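Local atomic coordinates of uncharacterized protein (PDB entry 4XE7), a protein that probably polymerises as a bacterial actin-like ParM filament that helps to segregate plasmid DNA, captured here in its nucleotide-free form. Residues A[281-284]-A[285-288]; A[300-303]-A[304-308]; A[345-348]-A[349-353]. One frame throughout, in Å; residues are numbered along the deposited sequence.

Contact 1: residues A[281-284]-A[285-288]; sequences ENEI and LKSF
Asn282 and Lys286 are joined through the backbone: Asn282 O accepts from Lys286 N at 3.0 Å with an N-H...O angle of 163°, and the donor lies in the carbonyl plane. The Asn282 side chain bends back onto the same turn. Its CG stands anti to the backbone N (chi1 -171°), which brings OD1 to 2.9 Å from Ile284 N, again in the carbonyl plane. This is an N-cap: an amide N-H of the first helical turn, without a backbone acceptor further back, is paired with a side-chain oxygen. The other end of the amide is also used, because ND2 bonds to Glu334 of strand 332-335. The cap opens the short helix 283-289, which directly follows the loop after helix 265-279 and lies far out on the surface of an actin-like fold. Leu285 is the buried residue of the turn and rests on Val332, which Asn282 and Ile284 also touch. On the exposed side, Glu283 and Lys286 form a salt bridge. Glu283 bends at chi2 (-65°), and Lys286 runs extended until its last torsion turns NZ toward the carboxylate, 3.1 Å from OE2 and well above the carboxylate plane. NZ also lies 2.8 Å from Glu281 O. The second carboxylate oxygen, OE1, accepts a hydrogen bond from a water that also donates to Glu283 O and accepts from Ser287 OG, at 3.0 Å from the hydroxyl. Glu283 O therefore has two donors, this water and Ser287 N. Ile284 O receives Phe288 N at 3.1 Å, a more bent bond, while CD2 of the Phe288 ring lies 4.0 Å from Ile284 CG2.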
loop_
_atom_site.group_PDB
_atom_site.type_symbol
_atom_site.label_atom_id
_atom_site.label_comp_id
_atom_site.label_asym_id
_atom_site.label_seq_id
_atom_site.Cartn_x
_atom_site.Cartn_y
_atom_site.Cartn_z
ATOM N N GLU A 281 -36.825 9.198 1.766
ATOM C CA GLU A 281 -37.949 9.635 0.936
ATOM C C GLU A 281 -38.796 8.425 0.540
ATOM O O GLU A 281 -39.967 8.560 0.189
ATOM C CB GLU A 281 -37.471 10.386 -0.321
ATOM C CG GLU A 281 -36.652 11.658 -0.026
ATOM C CD GLU A 281 -35.998 12.247 -1.277
ATOM O OE1 GLU A 281 -36.252 11.727 -2.382
ATOM O OE2 GLU A 281 -35.221 13.224 -1.160
ATOM N N ASN A 282 -38.185 7.245 0.600
ATOM C CA ASN A 282 -38.857 5.985 0.313
ATOM C C ASN A 282 -39.869 5.632 1.403
ATOM O O ASN A 282 -39.594 5.782 2.593
ATOM C CB ASN A 282 -37.815 4.875 0.157
ATOM C CG ASN A 282 -38.399 3.576 -0.364
ATOM O OD1 ASN A 282 -39.278 2.994 0.247
ATOM N ND2 ASN A 282 -37.882 3.109 -1.493
ATOM N N GLU A 283 -41.047 5.167 0.994
ATOM C CA GLU A 283 -42.145 4.977 1.932
ATOM C C GLU A 283 -41.913 3.799 2.894
ATOM O O GLU A 283 -42.377 3.818 4.026
ATOM C CB GLU A 283 -43.461 4.784 1.173
ATOM C CG GLU A 283 -43.949 6.044 0.446
ATOM C CD GLU A 283 -44.303 7.174 1.401
ATOM O OE1 GLU A 283 -44.769 6.885 2.525
ATOM O OE2 GLU A 283 -44.105 8.353 1.033
ATOM N N ILE A 284 -41.206 2.775 2.436
ATOM C CA ILE A 284 -40.854 1.653 3.295
ATOM C C ILE A 284 -39.971 2.122 4.464
ATOM O O ILE A 284 -40.183 1.736 5.624
ATOM C CB ILE A 284 -40.131 0.557 2.486
ATOM C CG1 ILE A 284 -41.041 0.069 1.352
ATOM C CG2 ILE A 284 -39.655 -0.592 3.405
ATOM C CD1 ILE A 284 -40.319 -0.722 0.269
ATOM N N LEU A 285 -38.999 2.975 4.154
ATOM C CA LEU A 285 -38.114 3.532 5.175
ATOM C C LEU A 285 -38.885 4.446 6.131
ATOM O O LEU A 285 -38.633 4.458 7.335
ATOM C CB LEU A 285 -36.955 4.301 4.532
ATOM C CG LEU A 285 -35.691 3.515 4.150
ATOM C CD1 LEU A 285 -35.071 2.833 5.392
ATOM C CD2 LEU A 285 -36.012 2.496 3.076
ATOM N N LYS A 286 -39.793 5.239 5.578
ATOM C CA LYS A 286 -40.671 6.052 6.403
ATOM C C LYS A 286 -41.439 5.183 7.399
ATOM O O LYS A 286 -41.568 5.538 8.564
ATOM C CB LYS A 286 -41.665 6.828 5.543
ATOM C CG LYS A 286 -41.134 8.090 4.887
ATOM C CD LYS A 286 -42.325 8.917 4.403
ATOM C CE LYS A 286 -41.894 10.104 3.569
ATOM N NZ LYS A 286 -41.559 9.680 2.188
ATOM N N SER A 287 -41.956 4.048 6.931
ATOM C CA SER A 287 -42.749 3.177 7.792
ATOM C C SER A 287 -41.919 2.631 8.945
ATOM O O SER A 287 -42.394 2.533 10.069
ATOM C CB SER A 287 -43.343 2.007 6.997
ATOM O OG SER A 287 -44.404 2.428 6.157
ATOM N N PHE A 288 -40.675 2.275 8.672
ATOM C CA PHE A 288 -39.930 1.513 9.658
ATOM C C PHE A 288 -38.714 2.200 10.271
ATOM O O PHE A 288 -38.203 1.721 11.271
ATOM C CB PHE A 288 -39.498 0.189 9.034
ATOM C CG PHE A 288 -40.658 -0.639 8.567
ATOM C CD1 PHE A 288 -41.613 -1.057 9.469
ATOM C CD2 PHE A 288 -40.807 -0.969 7.223
ATOM C CE1 PHE A 288 -42.713 -1.826 9.062
ATOM C CE2 PHE A 288 -41.922 -1.738 6.803
ATOM C CZ PHE A 288 -42.856 -2.158 7.724
HETATM O O HOH W 1 -44.749 4.887 4.523
#

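Contact 2: residues A[300-303]-A[304-308]; sequences REDF and IQRLV
Phe303 meets Leu307 and Val308 where helix 300-317 widens into a pi-type turn, in the part of this actin-like fold where the helix packs between helix 265-279 and helix 337-362. The backbone bonds register the change. Ile304 N, Gln305 N and Arg306 N donate to the carbonyls four residues back in ordinary alpha-helical fashion. Phe303 O then accepts twice: Leu307 N approaches at 3.1 Å from above the carbonyl plane, and Val308 N at 3.2 Å nearly in line with the C=O bond. The second of these spans five residues, the signature of the pi turn, while the four-residue bond from Val308 N to Ile304 O is weak.

Apolar contacts centre on the Phe303 ring. With chi1 at 161°, CG lies anti to the backbone N and the ring is carried along the helix toward the two later residues. Two methyls approach it obliquely from the same side of the ring plane: Leu307 CD2 is 3.5 Å from Phe303 CE1, and Val308 CG2 is 3.5 Å from Phe303 CE2. Beyond the turn the ring meets Ile271 and Leu272 of helix 265-279, whereas Leu307 and Val308 touch Val340 and Met344 of helix 337-362, so the buried face is shared by three helices.

Charged groups pair at two places. Arg300 extends away from this turn and forms a salt bridge through NE with Asp269. On another side Asp302 and Arg306 form a salt bridge one turn apart, their carboxylate and guanidinium planes inclined by 30°. Asp302 OD2 also accepts from Lys298 N, which helps to fix the carboxylate. The same oxygen lies at the guanidinium edge, near its plane, and the modelled separation of Asp302 OD2 and Arg306 NH1, 2.4 Å, is doubtfully short.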
loop_
_atom_site.group_PDB
_atom_site.type_symbol
_atom_site.label_atom_id
_atom_site.label_comp_id
_atom_site.label_asym_id
_atom_site.label_seq_id
_atom_site.Cartn_x
_atom_site.Cartn_y
_atom_site.Cartn_z
ATOM N N ARG A 300 -16.520 5.098 5.744
ATOM C CA ARG A 300 -16.190 5.599 4.413
ATOM C C ARG A 300 -15.579 4.488 3.578
ATOM O O ARG A 300 -15.758 4.439 2.358
ATOM C CB ARG A 300 -15.222 6.777 4.479
ATOM C CG ARG A 300 -15.665 7.902 5.398
ATOM C CD ARG A 300 -14.613 9.005 5.427
ATOM N NE ARG A 300 -15.006 10.115 6.287
ATOM C CZ ARG A 300 -14.329 10.508 7.362
ATOM N NH1 ARG A 300 -13.209 9.888 7.708
ATOM N NH2 ARG A 300 -14.765 11.532 8.084
ATOM N N GLU A 301 -14.860 3.593 4.247
ATOM C CA GLU A 301 -14.126 2.533 3.567
ATOM C C GLU A 301 -15.107 1.493 3.034
ATOM O O GLU A 301 -14.947 0.971 1.936
ATOM C CB GLU A 301 -13.104 1.893 4.517
ATOM C CG GLU A 301 -11.945 2.810 4.943
ATOM C CD GLU A 301 -12.371 4.001 5.808
ATOM O OE1 GLU A 301 -13.294 3.866 6.646
ATOM O OE2 GLU A 301 -11.776 5.083 5.641
ATOM N N ASP A 302 -16.123 1.199 3.829
ATOM C CA ASP A 302 -17.239 0.354 3.423
ATOM C C ASP A 302 -17.941 0.882 2.141
ATOM O O ASP A 302 -18.199 0.151 1.168
ATOM C CB ASP A 302 -18.221 0.280 4.590
ATOM C CG ASP A 302 -19.215 -0.830 4.448
ATOM O OD1 ASP A 302 -18.816 -1.911 3.969
ATOM O OD2 ASP A 302 -20.398 -0.615 4.818
ATOM N N PHE A 303 -18.249 2.167 2.151
ATOM C CA PHE A 303 -18.831 2.826 0.986
ATOM C C PHE A 303 -17.874 2.772 -0.234
ATOM O O PHE A 303 -18.309 2.476 -1.346
ATOM C CB PHE A 303 -19.202 4.265 1.377
ATOM C CG PHE A 303 -19.385 5.196 0.213
ATOM C CD1 PHE A 303 -20.623 5.330 -0.390
ATOM C CD2 PHE A 303 -18.324 5.961 -0.253
ATOM C CE1 PHE A 303 -20.798 6.209 -1.460
ATOM C CE2 PHE A 303 -18.488 6.849 -1.324
ATOM C CZ PHE A 303 -19.728 6.963 -1.926
ATOM N N ILE A 304 -16.578 3.033 -0.029
ATOM C CA ILE A 304 -15.627 2.920 -1.133
ATOM C C ILE A 304 -15.572 1.483 -1.682
ATOM O O ILE A 304 -15.714 1.265 -2.893
ATOM C CB ILE A 304 -14.198 3.373 -0.724
ATOM C CG1 ILE A 304 -14.165 4.876 -0.435
ATOM C CG2 ILE A 304 -13.183 3.059 -1.830
ATOM C CD1 ILE A 304 -14.260 5.728 -1.667
ATOM N N GLN A 305 -15.378 0.504 -0.800
ATOM C CA GLN A 305 -15.166 -0.870 -1.261
ATOM C C GLN A 305 -16.417 -1.488 -1.891
ATOM O O GLN A 305 -16.318 -2.154 -2.922
ATOM C CB GLN A 305 -14.684 -1.768 -0.113
ATOM C CG GLN A 305 -13.321 -1.376 0.467
ATOM C CD GLN A 305 -12.240 -1.187 -0.598
ATOM O OE1 GLN A 305 -11.605 -0.130 -0.681
ATOM N NE2 GLN A 305 -12.026 -2.215 -1.412
ATOM N N ARG A 306 -17.583 -1.286 -1.277
ATOM C CA ARG A 306 -18.809 -1.951 -1.752
ATOM C C ARG A 306 -19.522 -1.222 -2.897
ATOM O O ARG A 306 -19.968 -1.853 -3.859
ATOM C CB ARG A 306 -19.802 -2.144 -0.596
ATOM C CG ARG A 306 -19.568 -3.400 0.218
ATOM C CD ARG A 306 -20.188 -3.271 1.588
ATOM N NE ARG A 306 -21.635 -3.200 1.506
ATOM C CZ ARG A 306 -22.382 -2.367 2.217
ATOM N NH1 ARG A 306 -21.818 -1.532 3.075
ATOM N NH2 ARG A 306 -23.695 -2.378 2.072
ATOM N N LEU A 307 -19.656 0.096 -2.780
ATOM C CA LEU A 307 -20.409 0.861 -3.767
ATOM C C LEU A 307 -19.541 1.421 -4.892
ATOM O O LEU A 307 -19.845 1.209 -6.072
ATOM C CB LEU A 307 -21.164 2.019 -3.097
ATOM C CG LEU A 307 -22.097 2.820 -4.026
ATOM C CD1 LEU A 307 -23.182 1.919 -4.613
ATOM C CD2 LEU A 307 -22.739 4.000 -3.305
ATOM N N VAL A 308 -18.468 2.136 -4.542
ATOM C CA VAL A 308 -17.730 2.920 -5.539
ATOM C C VAL A 308 -16.795 2.097 -6.426
ATOM O O VAL A 308 -16.831 2.235 -7.652
ATOM C CB VAL A 308 -16.905 4.028 -4.865
ATOM C CG1 VAL A 308 -15.861 4.633 -5.841
ATOM C CG2 VAL A 308 -17.832 5.102 -4.288
#

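Contact 3: residues A[345-348]-A[349-353]; sequences LKYA and EDQKA
Five successive i to i+4 backbone bonds, from Glu349 N to Leu345 O through to Ala353 N to Glu349 O, carry regular alpha-helical geometry through 345-353, with Lys352 N to Ala348 O at 2.7 Å. Along one side of this turn the side chains of Tyr347 and Gln351 run next to each other and point the same way. Tyr347 has CG anti to the backbone N (chi1 172°), which swings its ring outward and forward, toward the C-terminal end of the helix, so that one face meets the Gln351 chain. Gln351 CG sits over that face, toward the rim and 3.8 Å from the centroid, a CH-pi contact with the aliphatic part of the chain. Gln351 then bends at chi2 (-71°), and its amide plane stands 71° from the ring, with NE2 3.2 Å from Tyr347 OH. NE2 is hydrogen-bonded to Ser242 OG, so the amide links the helix to the start of strand 242-248. The long helix 337-362 thus lies against the five-stranded sheet of the actin-like fold, Tyr347 and Gln351 both touching Leu237 of strand 232-237. The tyrosine ring also makes edge-to-face stacks with Tyr267 and Phe376. A separate polar cluster forms at Lys346 and Asp350. Lys346 O takes Asp350 N at 3.1 Å, and a water donates both to that carbonyl and to Asp350 OD1, 2.9 Å from the carboxylate oxygen. Asp350 OD2 is hydrogen-bonded to the hydroxyl of Tyr267 in helix 265-279.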
loop_
_atom_site.group_PDB
_atom_site.type_symbol
_atom_site.label_atom_id
_atom_site.label_comp_id
_atom_site.label_asym_id
_atom_site.label_seq_id
_atom_site.Cartn_x
_atom_site.Cartn_y
_atom_site.Cartn_z
ATOM N N LEU A 345 -17.640 14.706 -8.586
ATOM C CA LEU A 345 -17.236 15.748 -9.522
ATOM C C LEU A 345 -16.910 17.042 -8.787
ATOM O O LEU A 345 -16.051 17.809 -9.229
ATOM C CB LEU A 345 -18.319 15.978 -10.575
ATOM C CG LEU A 345 -18.575 14.766 -11.459
ATOM C CD1 LEU A 345 -19.743 15.034 -12.401
ATOM C CD2 LEU A 345 -17.324 14.427 -12.243
ATOM N N LYS A 346 -17.601 17.285 -7.674
ATOM C CA LYS A 346 -17.260 18.406 -6.800
ATOM C C LYS A 346 -15.813 18.246 -6.299
ATOM O O LYS A 346 -15.000 19.184 -6.327
ATOM C CB LYS A 346 -18.244 18.478 -5.632
ATOM C CG LYS A 346 -18.148 19.723 -4.784
ATOM C CD LYS A 346 -19.509 20.073 -4.189
ATOM C CE LYS A 346 -20.074 18.936 -3.356
ATOM N NZ LYS A 346 -21.559 19.046 -3.203
ATOM N N TYR A 347 -15.490 17.031 -5.878
ATOM C CA TYR A 347 -14.126 16.707 -5.465
ATOM C C TYR A 347 -13.133 16.846 -6.627
ATOM O O TYR A 347 -12.043 17.397 -6.464
ATOM C CB TYR A 347 -14.076 15.286 -4.885
ATOM C CG TYR A 347 -12.662 14.803 -4.615
ATOM C CD1 TYR A 347 -11.961 15.222 -3.484
ATOM C CD2 TYR A 347 -12.037 13.922 -5.480
ATOM C CE1 TYR A 347 -10.668 14.762 -3.228
ATOM C CE2 TYR A 347 -10.748 13.467 -5.238
ATOM C CZ TYR A 347 -10.066 13.895 -4.111
ATOM O OH TYR A 347 -8.779 13.448 -3.879
ATOM N N ALA A 348 -13.511 16.333 -7.798
ATOM C CA ALA A 348 -12.657 16.443 -8.994
ATOM C C ALA A 348 -12.327 17.896 -9.353
ATOM O O ALA A 348 -11.194 18.230 -9.669
ATOM C CB ALA A 348 -13.314 15.773 -10.171
ATOM N N GLU A 349 -13.334 18.750 -9.297
ATOM C CA GLU A 349 -13.182 20.162 -9.612
ATOM C C GLU A 349 -12.265 20.861 -8.594
ATOM O O GLU A 349 -11.376 21.648 -8.958
ATOM C CB GLU A 349 -14.573 20.819 -9.667
ATOM C CG GLU A 349 -14.577 22.261 -10.161
ATOM C CD GLU A 349 -13.828 22.436 -11.473
ATOM O OE1 GLU A 349 -14.239 21.829 -12.487
ATOM O OE2 GLU A 349 -12.826 23.187 -11.488
ATOM N N ASP A 350 -12.442 20.562 -7.316
ATOM C CA ASP A 350 -11.564 21.143 -6.305
ATOM C C ASP A 350 -10.124 20.653 -6.459
ATOM O O ASP A 350 -9.173 21.425 -6.332
ATOM C CB ASP A 350 -12.087 20.835 -4.909
ATOM C CG ASP A 350 -13.344 21.625 -4.593
ATOM O OD1 ASP A 350 -13.531 22.693 -5.233
ATOM O OD2 ASP A 350 -14.128 21.189 -3.723
ATOM N N GLN A 351 -9.962 19.371 -6.758
ATOM C CA GLN A 351 -8.633 18.870 -7.064
ATOM C C GLN A 351 -8.072 19.498 -8.338
ATOM O O GLN A 351 -6.873 19.769 -8.421
ATOM C CB GLN A 351 -8.653 17.347 -7.189
ATOM C CG GLN A 351 -8.645 16.632 -5.799
ATOM C CD GLN A 351 -7.283 16.763 -5.078
ATOM O OE1 GLN A 351 -6.347 17.363 -5.598
ATOM N NE2 GLN A 351 -7.185 16.199 -3.886
ATOM N N LYS A 352 -8.934 19.711 -9.331
ATOM C CA LYS A 352 -8.472 20.322 -10.583
ATOM C C LYS A 352 -7.790 21.664 -10.328
ATOM O O LYS A 352 -6.682 21.913 -10.796
ATOM C CB LYS A 352 -9.637 20.523 -11.556
ATOM C CG LYS A 352 -9.168 21.100 -12.900
ATOM C CD LYS A 352 -10.202 22.013 -13.542
ATOM C CE LYS A 352 -9.760 22.468 -14.937
ATOM N NZ LYS A 352 -10.366 21.690 -16.048
ATOM N N ALA A 353 -8.464 22.527 -9.577
ATOM C CA ALA A 353 -7.925 23.835 -9.246
ATOM C C ALA A 353 -6.574 23.707 -8.525
ATOM O O ALA A 353 -5.644 24.452 -8.801
ATOM C CB ALA A 353 -8.918 24.616 -8.386
HETATM O O HOH W 2 -16.127 22.093 -6.434
#

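Along the chain the three contacts come in series and none nests within or crosses another; each is local to one helix and closes only short helical turns, with no long loop. Contact 1 starts the short helix 283-289, which lies beyond helix 265-279 and meets strand 332-335. After an intervening loop, contact 2 forms the first turns of helix 300-317, its centre about 24 Å from that of contact 1. The chain then passes through strands 326-329 and 332-335 into helix 337-362, where contact 3 lies about 20 Å from contact 2, centre to centre. Contacts 2 and 3 both touch helix 265-279, and contact 3 continues the link to the five-stranded sheet.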